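Local coordinates for hypothetical protein DR_0824 (Deinococcus radiodurans, PDB 2IMR) that catalyses the zinc-dependent deamination of aminodeoxyfutalosine to futalosine, a step of menaquinone biosynthesis, and deaminates some other adenosine derivatives less well, at residues Gly148-Met159 with Leu168-Leu177. Residues are numbered along the deposited sequence; the frame is centred on the assembly and turned at random.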
loop_
_atom_site.group_PDB
_atom_site.type_symbol
_atom_site.label_atom_id
_atom_site.label_comp_id
_atom_site.label_asym_id
_atom_site.label_seq_id
_atom_site.Cartn_x
_atom_site.Cartn_y
_atom_site.Cartn_z
ATOM N N GLY A 148 -8.850 4.328 5.847
ATOM C CA GLY A 148 -9.016 3.663 4.570
ATOM C C GLY A 148 -8.090 2.475 4.397
ATOM O O GLY A 148 -7.107 2.325 5.123
ATOM N N VAL A 149 -8.410 1.617 3.437
ATOM C CA VAL A 149 -7.577 0.454 3.166
ATOM C C VAL A 149 -7.483 0.173 1.670
ATOM O O VAL A 149 -8.418 0.437 0.913
ATOM C CB VAL A 149 -8.121 -0.819 3.864
ATOM C CG1 VAL A 149 -9.507 -1.162 3.337
ATOM C CG2 VAL A 149 -7.165 -1.991 3.633
ATOM N N GLY A 150 -6.322 -0.338 1.265
ATOM C CA GLY A 150 -6.075 -0.722 -0.112
ATOM C C GLY A 150 -5.854 -2.218 0.013
ATOM O O GLY A 150 -4.752 -2.665 0.326
ATOM N N ASP A 151 -6.907 -2.995 -0.207
ATOM C CA ASP A 151 -6.816 -4.440 -0.054
ATOM C C ASP A 151 -6.772 -5.233 -1.345
ATOM O O ASP A 151 -7.574 -5.015 -2.252
ATOM C CB ASP A 151 -7.987 -4.949 0.798
ATOM C CG ASP A 151 -7.929 -6.446 1.031
ATOM O OD1 ASP A 151 -6.866 -6.921 1.462
ATOM O OD2 ASP A 151 -8.941 -7.148 0.793
ATOM N N ILE A 152 -5.822 -6.158 -1.415
ATOM C CA ILE A 152 -5.684 -7.019 -2.571
ATOM C C ILE A 152 -6.525 -8.251 -2.254
ATOM O O ILE A 152 -6.330 -8.891 -1.218
ATOM C CB ILE A 152 -4.221 -7.442 -2.791
ATOM C CG1 ILE A 152 -3.328 -6.199 -2.907
ATOM C CG2 ILE A 152 -4.114 -8.309 -4.050
ATOM C CD1 ILE A 152 -3.789 -5.192 -3.954
ATOM N N VAL A 153 -7.458 -8.574 -3.145
ATOM C CA VAL A 153 -8.359 -9.707 -2.960
ATOM C C VAL A 153 -8.076 -10.841 -3.934
ATOM O O VAL A 153 -7.889 -10.610 -5.132
ATOM C CB VAL A 153 -9.839 -9.281 -3.165
ATOM C CG1 VAL A 153 -10.759 -10.472 -2.947
ATOM C CG2 VAL A 153 -10.198 -8.152 -2.221
ATOM N N TRP A 154 -8.061 -12.067 -3.420
ATOM C CA TRP A 154 -7.822 -13.236 -4.254
ATOM C C TRP A 154 -9.106 -14.010 -4.548
ATOM O O TRP A 154 -9.520 -14.129 -5.702
ATOM C CB TRP A 154 -6.817 -14.183 -3.592
ATOM C CG TRP A 154 -6.636 -15.466 -4.369
ATOM C CD1 TRP A 154 -7.385 -16.608 -4.265
ATOM C CD2 TRP A 154 -5.692 -15.699 -5.421
ATOM N NE1 TRP A 154 -6.963 -17.537 -5.194
ATOM C CE2 TRP A 154 -5.925 -17.003 -5.915
ATOM C CE3 TRP A 154 -4.672 -14.931 -5.996
ATOM C CZ2 TRP A 154 -5.174 -17.557 -6.958
ATOM C CZ3 TRP A 154 -3.923 -15.480 -7.034
ATOM C CH2 TRP A 154 -4.180 -16.781 -7.503
ATOM N N ALA A 155 -9.735 -14.537 -3.505
ATOM C CA ALA A 155 -10.953 -15.324 -3.689
ATOM C C ALA A 155 -12.179 -14.483 -4.011
ATOM O O ALA A 155 -12.493 -13.536 -3.303
ATOM C CB ALA A 155 -11.221 -16.174 -2.439
ATOM N N PRO A 156 -12.893 -14.826 -5.095
ATOM C CA PRO A 156 -14.095 -14.084 -5.483
ATOM C C PRO A 156 -15.116 -13.980 -4.339
ATOM O O PRO A 156 -15.767 -12.949 -4.167
ATOM C CB PRO A 156 -14.628 -14.893 -6.661
ATOM C CG PRO A 156 -13.369 -15.379 -7.314
ATOM C CD PRO A 156 -12.532 -15.821 -6.124
ATOM N N GLU A 157 -15.253 -15.045 -3.558
ATOM C CA GLU A 157 -16.200 -15.039 -2.446
ATOM C C GLU A 157 -15.799 -14.035 -1.374
ATOM O O GLU A 157 -16.648 -13.519 -0.649
ATOM C CB GLU A 157 -16.338 -16.444 -1.850
ATOM C CG GLU A 157 -17.287 -17.327 -2.647
ATOM C CD GLU A 157 -17.547 -18.673 -1.997
ATOM O OE1 GLU A 157 -17.782 -18.713 -0.770
ATOM O OE2 GLU A 157 -17.531 -19.688 -2.722
ATOM N N VAL A 158 -14.502 -13.764 -1.266
ATOM C CA VAL A 158 -14.026 -12.787 -0.301
ATOM C C VAL A 158 -14.432 -11.410 -0.809
ATOM O O VAL A 158 -14.894 -10.572 -0.035
ATOM C CB VAL A 158 -12.492 -12.872 -0.125
ATOM C CG1 VAL A 158 -11.957 -11.616 0.564
ATOM C CG2 VAL A 158 -12.155 -14.103 0.695
ATOM N N MET A 159 -14.285 -11.180 -2.114
ATOM C CA MET A 159 -14.680 -9.893 -2.680
ATOM C C MET A 159 -16.169 -9.677 -2.416
ATOM O O MET A 159 -16.587 -8.580 -2.038
ATOM C CB MET A 159 -14.418 -9.840 -4.189
ATOM C CG MET A 159 -14.780 -8.491 -4.820
ATOM S SD MET A 159 -13.726 -7.115 -4.271
ATOM C CE MET A 159 -12.360 -7.231 -5.471
ATOM N N LEU A 168 -16.048 -0.544 5.966
ATOM C CA LEU A 168 -14.780 -0.364 5.257
ATOM C C LEU A 168 -14.812 0.795 4.267
ATOM O O LEU A 168 -15.871 1.157 3.748
ATOM C CB LEU A 168 -14.410 -1.630 4.477
ATOM C CG LEU A 168 -13.957 -2.893 5.209
ATOM C CD1 LEU A 168 -13.765 -4.014 4.184
ATOM C CD2 LEU A 168 -12.657 -2.624 5.958
ATOM N N SER A 169 -13.644 1.371 4.004
ATOM C CA SER A 169 -13.532 2.452 3.035
ATOM C C SER A 169 -12.181 2.302 2.338
ATOM O O SER A 169 -11.208 1.842 2.938
ATOM C CB SER A 169 -13.643 3.825 3.712
ATOM O OG SER A 169 -12.435 4.206 4.339
ATOM N N GLY A 170 -12.131 2.672 1.064
ATOM C CA GLY A 170 -10.894 2.555 0.315
ATOM C C GLY A 170 -11.112 1.852 -1.009
ATOM O O GLY A 170 -12.102 2.106 -1.697
ATOM N N THR A 171 -10.192 0.962 -1.367
ATOM C CA THR A 171 -10.290 0.225 -2.616
ATOM C C THR A 171 -10.003 -1.259 -2.426
ATOM O O THR A 171 -9.090 -1.630 -1.690
ATOM C CB THR A 171 -9.278 0.756 -3.651
ATOM O OG1 THR A 171 -9.506 2.154 -3.866
ATOM C CG2 THR A 171 -9.410 0.002 -4.968
ATOM N N LEU A 172 -10.787 -2.098 -3.098
ATOM C CA LEU A 172 -10.600 -3.548 -3.057
ATOM C C LEU A 172 -10.131 -3.945 -4.454
ATOM O O LEU A 172 -10.909 -3.890 -5.410
ATOM C CB LEU A 172 -11.921 -4.260 -2.742
ATOM C CG LEU A 172 -12.605 -3.850 -1.435
ATOM C CD1 LEU A 172 -13.911 -4.625 -1.282
ATOM C CD2 LEU A 172 -11.671 -4.113 -0.259
ATOM N N TYR A 173 -8.860 -4.324 -4.564
ATOM C CA TYR A 173 -8.257 -4.714 -5.836
ATOM C C TYR A 173 -8.323 -6.225 -6.069
ATOM O O TYR A 173 -7.807 -7.003 -5.261
ATOM C CB TYR A 173 -6.786 -4.292 -5.866
ATOM C CG TYR A 173 -6.514 -2.829 -5.579
ATOM C CD1 TYR A 173 -6.378 -1.903 -6.615
ATOM C CD2 TYR A 173 -6.329 -2.384 -4.268
ATOM C CE1 TYR A 173 -6.055 -0.575 -6.351
ATOM C CE2 TYR A 173 -6.009 -1.063 -3.992
ATOM C CZ TYR A 173 -5.869 -0.164 -5.034
ATOM O OH TYR A 173 -5.519 1.135 -4.752
ATOM N N PHE A 174 -8.931 -6.633 -7.181
ATOM C CA PHE A 174 -9.047 -8.053 -7.518
ATOM C C PHE A 174 -7.726 -8.484 -8.141
ATOM O O PHE A 174 -7.316 -7.954 -9.168
ATOM C CB PHE A 174 -10.204 -8.274 -8.502
ATOM C CG PHE A 174 -10.511 -9.724 -8.773
ATOM C CD1 PHE A 174 -10.599 -10.640 -7.726
ATOM C CD2 PHE A 174 -10.752 -10.167 -10.072
ATOM C CE1 PHE A 174 -10.923 -11.977 -7.969
ATOM C CE2 PHE A 174 -11.076 -11.503 -10.328
ATOM C CZ PHE A 174 -11.164 -12.410 -9.274
ATOM N N GLU A 175 -7.057 -9.451 -7.524
ATOM C CA GLU A 175 -5.760 -9.888 -8.032
ATOM C C GLU A 175 -5.849 -10.865 -9.198
ATOM O O GLU A 175 -6.641 -11.799 -9.175
ATOM C CB GLU A 175 -4.940 -10.508 -6.899
ATOM C CG GLU A 175 -3.452 -10.558 -7.184
ATOM C CD GLU A 175 -2.646 -10.966 -5.968
ATOM O OE1 GLU A 175 -2.822 -12.104 -5.491
ATOM O OE2 GLU A 175 -1.840 -10.145 -5.491
ATOM N N VAL A 176 -5.036 -10.627 -10.224
ATOM C CA VAL A 176 -5.001 -11.498 -11.396
ATOM C C VAL A 176 -3.578 -12.012 -11.566
ATOM O O VAL A 176 -2.622 -11.245 -11.499
ATOM C CB VAL A 176 -5.432 -10.749 -12.666
ATOM C CG1 VAL A 176 -5.343 -11.683 -13.876
ATOM C CG2 VAL A 176 -6.852 -10.234 -12.498
ATOM N N LEU A 177 -3.444 -13.314 -11.791
ATOM C CA LEU A 177 -2.129 -13.929 -11.918
ATOM C C LEU A 177 -2.101 -15.050 -12.954
ATOM O O LEU A 177 -2.775 -16.054 -12.797
ATOM C CB LEU A 177 -1.713 -14.483 -10.544
ATOM C CG LEU A 177 -0.308 -15.018 -10.227
ATOM C CD1 LEU A 177 -0.270 -15.382 -8.745
ATOM C CD2 LEU A 177 0.040 -16.239 -11.071
#
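Trp154 and Glu175 both carry CG anti to the backbone N (chi1 175° and -160°), and with the Glu175 chain extended beyond CG, the carboxylate reaches the indole edge. Glu175 OE1 lies in the ring plane, 3.4 Å from Trp154 CE3. The ring and carboxylate planes are 78° apart. Leu177 CD1 meets the same edge at Trp154 CZ3. The other oxygen, Glu175 OE2, sits 3.3 Å from the methyl Ile152 CG2. Ile152 CD1 packs on Tyr173 CB at 3.7 Å. Gly150 CA lies in plane at the tyrosine edge.

On the Leu172 and Phe174 side, the bent Met159 side chain reaches from helix 156-163 to the strand. Its SD packs 3.7 Å from Leu172 CB, and its CE reaches Phe174 CB. Six backbone hydrogen bonds join the parallel strands, from Val149 N to Ser169 O through Glu175 N to Val153 O, 2.8 Å. This is a beta-alpha-beta unit of the amidohydrolase barrel.

Ile152 also touches the zinc ligands His99 and His101, and Glu175 touches His213. Glu175 is predicted to bind substrate. Ile152 CG2 and the Trp154 edge pack against its carboxylate, beside the zinc ligand His101, consistent with that role.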